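Local atomic coordinates of glutathione transferase (Lolium rigidum, PDB entry 6ZB6), a protein that probably conjugates glutathione to electrophilic xenobiotics such as herbicides, as a phi class enzyme linked to multiple-herbicide resistance in this weed. Residues A[3-8]-A[57-62]. Sequence-based numbering, arbitrary orientation.
Sequences PVKVFG and AFQDGD
Lys5 and Gln59 face each other at the middle of an antiparallel strand pair in the thioredoxin-like N-terminal domain of the glutathione transferase, and the pair illustrates how side chains alternate between the two faces of a sheet. Two nearly straight bonds join them, Lys5 N to Gln59 O and Gln59 N to Lys5 O, both 2.8 Å long. Phe7 and Ala57 form the next hydrogen-bonded pair, less evenly: Phe7 N reaches Ala57 O at 2.9 Å from above the carbonyl plane, whereas Ala57 N lies on a lone pair of Phe7 O at 3.3 Å. The Ala57 side chain is about 9 Å from the bound S-(p-nitrobenzyl)glutathione.

Between these pairs, Val6 and Phe58 form the non-hydrogen-bonded pair on the other face. With CG anti to its backbone N (chi1 171°), Phe58 carries its ring along the sheet to Val4, whose CB lies 3.5 Å from CZ; Val6 CG2 meets the ring edge at CD2. Helix 13-24 packs on Val4 and Val6, and helix 68-78 on Val4 and Phe58, so this face belongs to the domain's helix-covered core. Asp60 lays its carboxylate carbon against Val4 CG1, while its OD2 forms a hydrogen bond with Tyr74 OH and a salt bridge with Lys78 NZ.

The face of Lys5, Phe7, Ala57 and Gln59 mixes apolar and polar groups. Here the Phe7 ring turns its edge to Gln59 CB and lies within 13° of coplanarity with the Gln59 amide. OE1 also accepts from a water weakly linked to Lys5 NZ, but the amide is held by NE2, which donates to Gly61 O at 2.7 Å, nearly in the amide plane.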
loop_
_atom_site.group_PDB
_atom_site.type_symbol
_atom_site.label_atom_id
_atom_site.label_comp_id
_atom_site.label_asym_id
_atom_site.label_seq_id
_atom_site.Cartn_x
_atom_site.Cartn_y
_atom_site.Cartn_z
ATOM N N PRO A 3 -21.140 -8.342 -4.351
ATOM C CA PRO A 3 -19.766 -8.009 -3.964
ATOM C C PRO A 3 -19.562 -6.505 -3.858
ATOM O O PRO A 3 -20.265 -5.703 -4.478
ATOM C CB PRO A 3 -18.922 -8.596 -5.102
ATOM C CG PRO A 3 -19.816 -9.603 -5.775
ATOM C CD PRO A 3 -21.200 -9.032 -5.650
ATOM N N VAL A 4 -18.558 -6.129 -3.079
ATOM C CA VAL A 4 -18.246 -4.719 -2.911
ATOM C C VAL A 4 -17.539 -4.201 -4.157
ATOM O O VAL A 4 -16.987 -4.962 -4.958
ATOM C CB VAL A 4 -17.404 -4.501 -1.646
ATOM C CG1 VAL A 4 -18.192 -4.955 -0.426
ATOM C CG2 VAL A 4 -16.053 -5.256 -1.761
ATOM N N LYS A 5 -17.567 -2.882 -4.333
ATOM C CA LYS A 5 -17.004 -2.249 -5.515
ATOM C C LYS A 5 -15.891 -1.307 -5.104
ATOM O O LYS A 5 -16.074 -0.481 -4.208
ATOM C CB LYS A 5 -18.053 -1.455 -6.295
ATOM C CG LYS A 5 -19.215 -2.259 -6.826
ATOM C CD LYS A 5 -20.108 -1.339 -7.649
ATOM C CE LYS A 5 -21.262 -2.087 -8.272
ATOM N NZ LYS A 5 -21.713 -1.425 -9.528
ATOM N N VAL A 6 -14.757 -1.406 -5.787
ATOM C CA VAL A 6 -13.653 -0.469 -5.626
ATOM C C VAL A 6 -13.539 0.334 -6.911
ATOM O O VAL A 6 -13.481 -0.242 -8.005
ATOM C CB VAL A 6 -12.339 -1.208 -5.312
ATOM C CG1 VAL A 6 -11.224 -0.209 -5.039
ATOM C CG2 VAL A 6 -12.554 -2.120 -4.119
ATOM N N PHE A 7 -13.490 1.655 -6.780
ATOM C CA PHE A 7 -13.437 2.560 -7.925
ATOM C C PHE A 7 -12.009 3.056 -8.110
ATOM O O PHE A 7 -11.437 3.665 -7.200
ATOM C CB PHE A 7 -14.389 3.740 -7.727
ATOM C CG PHE A 7 -15.834 3.337 -7.686
ATOM C CD1 PHE A 7 -16.428 2.979 -6.485
ATOM C CD2 PHE A 7 -16.585 3.276 -8.855
ATOM C CE1 PHE A 7 -17.758 2.583 -6.433
ATOM C CE2 PHE A 7 -17.925 2.888 -8.816
ATOM C CZ PHE A 7 -18.507 2.539 -7.607
ATOM N N GLY A 8 -11.440 2.788 -9.287
ATOM C CA GLY A 8 -10.083 3.174 -9.578
ATOM C C GLY A 8 -9.315 2.005 -10.179
ATOM O O GLY A 8 -9.629 0.834 -9.932
ATOM N N ALA A 57 -12.427 5.037 -4.394
ATOM C CA ALA A 57 -13.666 5.090 -3.620
ATOM C C ALA A 57 -14.175 3.661 -3.480
ATOM O O ALA A 57 -13.624 2.733 -4.061
ATOM C CB ALA A 57 -14.705 6.001 -4.277
ATOM N N PHE A 58 -15.256 3.477 -2.734
ATOM C CA PHE A 58 -15.658 2.128 -2.377
ATOM C C PHE A 58 -17.156 2.113 -2.138
ATOM O O PHE A 58 -17.696 3.051 -1.551
ATOM C CB PHE A 58 -14.891 1.670 -1.130
ATOM C CG PHE A 58 -15.366 0.372 -0.540
ATOM C CD1 PHE A 58 -16.364 0.352 0.437
ATOM C CD2 PHE A 58 -14.791 -0.822 -0.927
ATOM C CE1 PHE A 58 -16.795 -0.848 0.982
ATOM C CE2 PHE A 58 -15.198 -2.029 -0.370
ATOM C CZ PHE A 58 -16.189 -2.045 0.586
ATOM N N GLN A 59 -17.825 1.048 -2.579
ATOM C CA GLN A 59 -19.258 0.913 -2.333
ATOM C C GLN A 59 -19.574 -0.494 -1.843
ATOM O O GLN A 59 -19.119 -1.488 -2.423
ATOM C CB GLN A 59 -20.075 1.228 -3.588
ATOM C CG GLN A 59 -21.586 1.291 -3.336
ATOM C CD GLN A 59 -22.378 1.437 -4.620
ATOM O OE1 GLN A 59 -21.807 1.637 -5.697
ATOM N NE2 GLN A 59 -23.704 1.343 -4.516
ATOM N N ASP A 60 -20.327 -0.566 -0.755
ATOM C CA ASP A 60 -20.904 -1.806 -0.251
ATOM C C ASP A 60 -22.389 -1.509 -0.081
ATOM O O ASP A 60 -22.781 -0.932 0.933
ATOM C CB ASP A 60 -20.262 -2.212 1.068
ATOM C CG ASP A 60 -20.820 -3.513 1.611
ATOM O OD1 ASP A 60 -21.649 -4.137 0.920
ATOM O OD2 ASP A 60 -20.409 -3.918 2.719
ATOM N N GLY A 61 -23.203 -1.880 -1.065
ATOM C CA GLY A 61 -24.621 -1.567 -0.993
ATOM C C GLY A 61 -24.845 -0.073 -1.035
ATOM O O GLY A 61 -24.426 0.591 -1.987
ATOM N N ASP A 62 -25.471 0.480 -0.000
ATOM C CA ASP A 62 -25.697 1.915 0.065
ATOM C C ASP A 62 -24.579 2.658 0.777
ATOM O O ASP A 62 -24.628 3.887 0.858
ATOM C CB ASP A 62 -27.028 2.209 0.767
ATOM C CG ASP A 62 -28.224 1.760 -0.050
ATOM O OD1 ASP A 62 -29.342 1.718 0.512
ATOM O OD2 ASP A 62 -28.044 1.452 -1.251
HETATM O O HOH W 1 -22.414 1.431 -8.064
#